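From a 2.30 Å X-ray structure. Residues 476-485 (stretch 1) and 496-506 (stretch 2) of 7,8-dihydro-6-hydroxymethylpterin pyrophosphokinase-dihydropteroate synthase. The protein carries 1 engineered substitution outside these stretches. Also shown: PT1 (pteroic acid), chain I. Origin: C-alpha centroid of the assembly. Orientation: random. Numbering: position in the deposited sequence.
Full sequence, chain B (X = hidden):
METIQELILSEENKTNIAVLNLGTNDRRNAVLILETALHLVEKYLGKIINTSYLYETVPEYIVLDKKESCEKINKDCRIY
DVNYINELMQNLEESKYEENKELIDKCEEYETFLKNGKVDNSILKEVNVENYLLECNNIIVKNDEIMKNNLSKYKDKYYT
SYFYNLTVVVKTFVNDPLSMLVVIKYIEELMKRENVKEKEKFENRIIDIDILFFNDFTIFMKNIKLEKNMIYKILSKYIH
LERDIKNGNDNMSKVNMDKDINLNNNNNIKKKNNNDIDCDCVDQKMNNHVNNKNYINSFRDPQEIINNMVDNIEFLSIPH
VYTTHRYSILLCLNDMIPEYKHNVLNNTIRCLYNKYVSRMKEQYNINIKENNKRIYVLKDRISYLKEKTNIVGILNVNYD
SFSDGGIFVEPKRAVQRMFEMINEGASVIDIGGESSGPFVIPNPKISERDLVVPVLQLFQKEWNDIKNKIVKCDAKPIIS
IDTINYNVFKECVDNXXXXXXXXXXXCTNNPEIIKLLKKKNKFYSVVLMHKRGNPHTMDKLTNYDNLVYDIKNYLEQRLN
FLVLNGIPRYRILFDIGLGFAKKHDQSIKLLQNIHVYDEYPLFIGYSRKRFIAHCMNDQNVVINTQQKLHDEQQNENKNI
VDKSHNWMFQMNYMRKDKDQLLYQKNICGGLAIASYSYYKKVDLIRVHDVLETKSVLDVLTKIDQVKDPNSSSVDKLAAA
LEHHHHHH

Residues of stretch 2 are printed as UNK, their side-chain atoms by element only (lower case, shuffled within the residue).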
# COMPACT_ATOMS: atom_id res chain seq x y z
N LYS B 476 2.98 30.44 5.50
CA LYS B 476 1.62 30.86 5.19
C LYS B 476 0.90 29.76 4.43
O LYS B 476 1.41 29.24 3.44
CB LYS B 476 1.58 32.19 4.42
CG LYS B 476 0.20 32.83 4.39
CD LYS B 476 0.15 34.13 3.63
CE LYS B 476 -1.19 34.83 3.75
NZ LYS B 476 -1.40 35.77 2.62
N PRO B 477 -0.31 29.35 4.90
CA PRO B 477 -1.10 28.35 4.19
C PRO B 477 -1.64 28.97 2.91
O PRO B 477 -1.86 30.18 2.83
CB PRO B 477 -2.22 27.97 5.16
CG PRO B 477 -2.33 29.16 6.08
CD PRO B 477 -0.96 29.81 6.13
N ILE B 478 -1.76 28.13 1.89
CA ILE B 478 -2.41 28.46 0.64
C ILE B 478 -3.90 28.48 0.95
O ILE B 478 -4.39 27.67 1.74
CB ILE B 478 -2.00 27.38 -0.38
CG1 ILE B 478 -0.47 27.29 -0.45
CG2 ILE B 478 -2.63 27.63 -1.73
CD1 ILE B 478 0.07 26.20 -1.36
N ILE B 479 -4.61 29.45 0.36
CA ILE B 479 -6.04 29.59 0.59
C ILE B 479 -6.80 29.22 -0.68
O ILE B 479 -6.60 29.83 -1.74
CB ILE B 479 -6.41 31.00 1.09
CG1 ILE B 479 -5.65 31.40 2.37
CG2 ILE B 479 -7.91 31.13 1.29
CD1 ILE B 479 -5.77 30.37 3.47
N SER B 480 -7.75 28.30 -0.53
CA SER B 480 -8.63 27.91 -1.60
C SER B 480 -10.07 28.34 -1.29
O SER B 480 -10.56 28.18 -0.17
CB SER B 480 -8.53 26.40 -1.79
OG SER B 480 -9.44 25.95 -2.76
N ILE B 481 -10.77 28.86 -2.30
CA ILE B 481 -12.18 29.21 -2.10
C ILE B 481 -13.07 28.29 -2.91
O ILE B 481 -12.94 28.20 -4.13
CB ILE B 481 -12.47 30.71 -2.37
CG1 ILE B 481 -13.98 30.99 -2.31
CG2 ILE B 481 -11.88 31.20 -3.68
CD1 ILE B 481 -14.28 32.41 -1.90
N ASP B 482 -13.99 27.61 -2.22
CA ASP B 482 -14.97 26.73 -2.81
C ASP B 482 -16.14 27.59 -3.29
O ASP B 482 -17.10 27.81 -2.53
CB ASP B 482 -15.41 25.69 -1.78
CG ASP B 482 -16.33 24.58 -2.29
OD1 ASP B 482 -16.92 24.73 -3.39
OD2 ASP B 482 -16.45 23.55 -1.59
N THR B 483 -16.04 28.07 -4.53
CA THR B 483 -17.11 28.87 -5.11
C THR B 483 -17.27 28.55 -6.61
O THR B 483 -16.32 28.12 -7.27
CB THR B 483 -16.86 30.37 -4.88
OG1 THR B 483 -18.07 31.03 -5.26
CG2 THR B 483 -15.71 30.97 -5.66
N ILE B 484 -18.46 28.83 -7.15
CA ILE B 484 -18.69 28.80 -8.58
C ILE B 484 -19.04 30.22 -9.04
O ILE B 484 -19.40 30.44 -10.21
CB ILE B 484 -19.84 27.83 -8.94
CG1 ILE B 484 -21.18 28.29 -8.34
CG2 ILE B 484 -19.48 26.40 -8.54
CD1 ILE B 484 -22.34 27.37 -8.67
N ASN B 485 -18.91 31.17 -8.11
CA ASN B 485 -19.50 32.48 -8.32
C ASN B 485 -18.45 33.51 -8.70
O ASN B 485 -17.56 33.84 -7.92
CB ASN B 485 -20.42 32.90 -7.17
CG ASN B 485 -21.15 34.18 -7.49
OD1 ASN B 485 -20.62 35.27 -7.28
ND2 ASN B 485 -22.36 34.06 -8.03
N UNK B 496 -6.72 40.11 -2.66
CA UNK B 496 -5.66 39.16 -2.35
C UNK B 496 -6.04 38.28 -1.17
O UNK B 496 -5.24 38.05 -0.26
c UNK B 496 -4.29 39.82 -2.21
o UNK B 496 -4.04 41.47 -3.93
c UNK B 496 -3.72 40.31 -3.54
o UNK B 496 -2.98 39.54 -4.20
N UNK B 497 -7.26 37.74 -1.19
CA UNK B 497 -7.74 36.96 -0.07
C UNK B 497 -7.51 35.47 -0.31
O UNK B 497 -7.63 34.70 0.64
c UNK B 497 -8.70 39.24 1.69
c UNK B 497 -9.54 38.74 0.52
c UNK B 497 -11.01 38.93 0.84
c UNK B 497 -9.22 37.28 0.20
N UNK B 498 -7.21 35.07 -1.56
CA UNK B 498 -7.21 33.67 -1.95
C UNK B 498 -6.11 33.40 -2.97
O UNK B 498 -5.69 34.30 -3.69
c UNK B 498 -8.99 33.86 -3.78
c UNK B 498 -9.68 33.34 -1.42
c UNK B 498 -8.59 33.19 -2.47
N UNK B 499 -5.70 32.12 -3.05
CA UNK B 499 -4.76 31.62 -4.04
C UNK B 499 -5.43 30.72 -5.09
O UNK B 499 -4.97 30.69 -6.22
o UNK B 499 -3.14 31.33 -1.08
o UNK B 499 -2.45 32.74 -2.69
c UNK B 499 -3.01 31.69 -2.29
c UNK B 499 -3.66 30.83 -3.35
N UNK B 500 -6.44 29.94 -4.72
CA UNK B 500 -6.91 28.85 -5.56
C UNK B 500 -8.42 28.95 -5.72
O UNK B 500 -9.12 29.12 -4.73
c UNK B 500 -6.51 27.47 -4.96
c UNK B 500 -7.28 26.33 -5.65
c UNK B 500 -5.00 27.23 -5.02
c UNK B 500 -4.51 26.02 -4.25
N UNK B 501 -8.91 28.86 -6.97
CA UNK B 501 -10.33 28.62 -7.20
C UNK B 501 -10.62 27.12 -7.12
O UNK B 501 -10.03 26.30 -7.82
c UNK B 501 -10.74 29.22 -8.56
c UNK B 501 -12.41 29.43 -10.44
c UNK B 501 -13.23 29.47 -8.10
c UNK B 501 -12.17 28.89 -9.04
N UNK B 502 -11.57 26.76 -6.25
CA UNK B 502 -12.11 25.42 -6.19
C UNK B 502 -13.53 25.45 -6.75
O UNK B 502 -14.47 25.81 -6.05
n UNK B 502 -13.16 23.21 -3.38
o UNK B 502 -12.94 22.86 -5.59
c UNK B 502 -12.76 23.56 -4.59
c UNK B 502 -12.09 24.91 -4.74
N UNK B 503 -13.68 25.06 -8.03
CA UNK B 503 -14.94 25.23 -8.75
C UNK B 503 -15.59 23.86 -9.00
O UNK B 503 -15.20 23.13 -9.91
c UNK B 503 -14.72 26.05 -10.03
o UNK B 503 -16.96 25.66 -10.87
o UNK B 503 -16.03 27.68 -11.15
c UNK B 503 -15.99 26.49 -10.74
N UNK B 504 -16.60 23.53 -8.19
CA UNK B 504 -17.23 22.22 -8.26
C UNK B 504 -18.05 22.06 -9.55
O UNK B 504 -18.50 20.95 -9.84
c UNK B 504 -17.14 21.85 -5.77
c UNK B 504 -18.05 21.90 -7.00
c UNK B 504 -19.25 22.84 -6.81
c UNK B 504 -20.29 22.32 -5.82
N UNK B 505 -18.22 23.12 -10.34
CA UNK B 505 -18.87 22.99 -11.65
C UNK B 505 -17.85 22.82 -12.78
O UNK B 505 -18.21 22.80 -13.95
c UNK B 505 -19.86 24.14 -11.92
o UNK B 505 -19.20 25.35 -12.31
N UNK B 506 -16.57 22.74 -12.43
CA UNK B 506 -15.46 22.78 -13.38
C UNK B 506 -15.58 24.01 -14.29
O UNK B 506 -15.26 23.95 -15.48
c UNK B 506 -15.35 21.47 -14.16
C2 PT1 I . -15.20 17.75 -3.11
C3 PT1 I . -16.10 18.62 -2.35
C5 PT1 I . -15.89 20.07 -2.53
N6 PT1 I . -17.06 18.17 -1.52
C7 PT1 I . -14.13 19.62 -4.08
N9 PT1 I . -14.91 20.49 -3.38
C10 PT1 I . -17.87 19.05 -0.88
N11 PT1 I . -13.15 20.08 -4.95
C12 PT1 I . -17.70 20.42 -1.06
C21 PT1 I . -21.96 12.73 0.41
O22 PT1 I . -22.02 12.34 1.61
O1 PT1 I . -15.33 16.42 -3.00
N4 PT1 I . -14.27 18.28 -3.93
N8 PT1 I . -16.72 20.89 -1.86
C13 PT1 I . -18.96 18.52 0.01
N14 PT1 I . -20.01 17.92 -0.86
C15 PT1 I . -20.49 16.68 -0.57
C16 PT1 I . -20.92 15.83 -1.61
C17 PT1 I . -20.55 16.27 0.80
C18 PT1 I . -21.40 14.54 -1.29
C19 PT1 I . -21.05 14.98 1.11
C20 PT1 I . -21.46 14.11 0.07
O23 PT1 I . -22.30 11.96 -0.50
O HOH W 1 -1.57 32.36 0.87
O HOH W 2 -17.15 25.47 -5.93
O HOH W 3 -18.34 28.75 -12.49

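Position 496 carries two carbons, the second bearing two oxygens. That is a short carboxylate, and it stays well clear of stretch 1. The residue is Asp-496.

Position 497 has four carbons, forked at the second. CA-to-CB points away from stretch 1, and the contact is made by the backbone: its O lies 3.6 Å from Ile-479 CG2. The residue is Leu-497.

Position 498 has three carbons, with the fork at the first. One arm packs against Ile-479 CG2 and Ile-481 CG2. A beta-branched side chain without a longer arm is valine. Val-498 CG1 lies 3.9 Å from Ile-479 CG2 and 3.8 Å from Ile-481 CG2.

Position 499 again has two carbons, the second with two oxygens. CA-to-CB points toward stretch 1, and one oxygen meets the backbone N of Ile-479. This is Asp-499. The hydrogen bond from Ile-479 N to Asp-499 OD2 is 2.8 Å long and nearly straight. Water 1 donates to Asp-499 OD2 (2.7 Å) and to Pro-477 O (2.9 Å), so it bridges the two stretches.

Position 500 has four carbons, forked at the first, with one arm two carbons long. The end carbon of the longer arm lies 3.5 Å from Ile-478 CG2, and the short arm lies 3.6 Å from Ser-480 OG. This is Ile-500.

Position 501 has four carbons, forked at the second. CA-to-CB points to the same sheet face as that of Ile-481. The end of the side chain comes nearer to stretch 1: one end carbon is 3.5 Å from Thr-483 O and 3.8 Å from Thr-483 CG2. This is Leu-501.

Position 502 has two carbons, the second carrying one oxygen and one nitrogen. Its first carbon, CB, lies 3.5 Å from Ser-480 OG. The amide identifies Asn-502. It shares a sheet face with Ser-480 and Asp-482 and holds pteroic acid by two hydrogen bonds: PT1 N11 to Asn-502 OD1 (2.9 Å) and Asn-502 ND2 to PT1 N9 (3.2 Å). From stretch 1, Asp-482 OD2 approaches PT1 N8 to 2.7 Å.

Position 503 has two carbons, the second with two oxygens; one oxygen lies near the Ile-484 side chain. It is Asp-503. Asp-503 OD1 is 3.5 Å from Ile-484 CG2, while water 3 links Asp-503 OD2 (2.9 Å) to Ile-484 O (3.0 Å).

Position 504 has four carbons, forked at the first, with one longer arm. Its short arm lies 3.7 Å from Asp-482 OD1. The residue is Ile-504. Ile-504 CG2 is also 3.5 Å from PT1 N9.

Position 505 has one carbon, then one oxygen, 3.9 Å from Ile-484 CG2. This is Ser-505. Ser-505 OG donates to Asp-503 OD1 at 2.7 Å.

Position 506 has a single carbon and no contact with stretch 1. This is Ala-506. It closes a type I turn begun at Asp-503; Ala-506 N bonds to Asp-503 O at 2.9 Å.

The contact is a parallel strand pairing. Ile-500 N donates to Ile-479 O (3.0 Å), Ile-481 N to Ile-500 O (2.9 Å), and Asn-502 N to Ile-481 O (2.9 Å). Apolar packing supports this ladder, while Asp-482 and Asn-502 both reach the ligand from one face.

Stretch 2 496-506: DLVDILNDISA
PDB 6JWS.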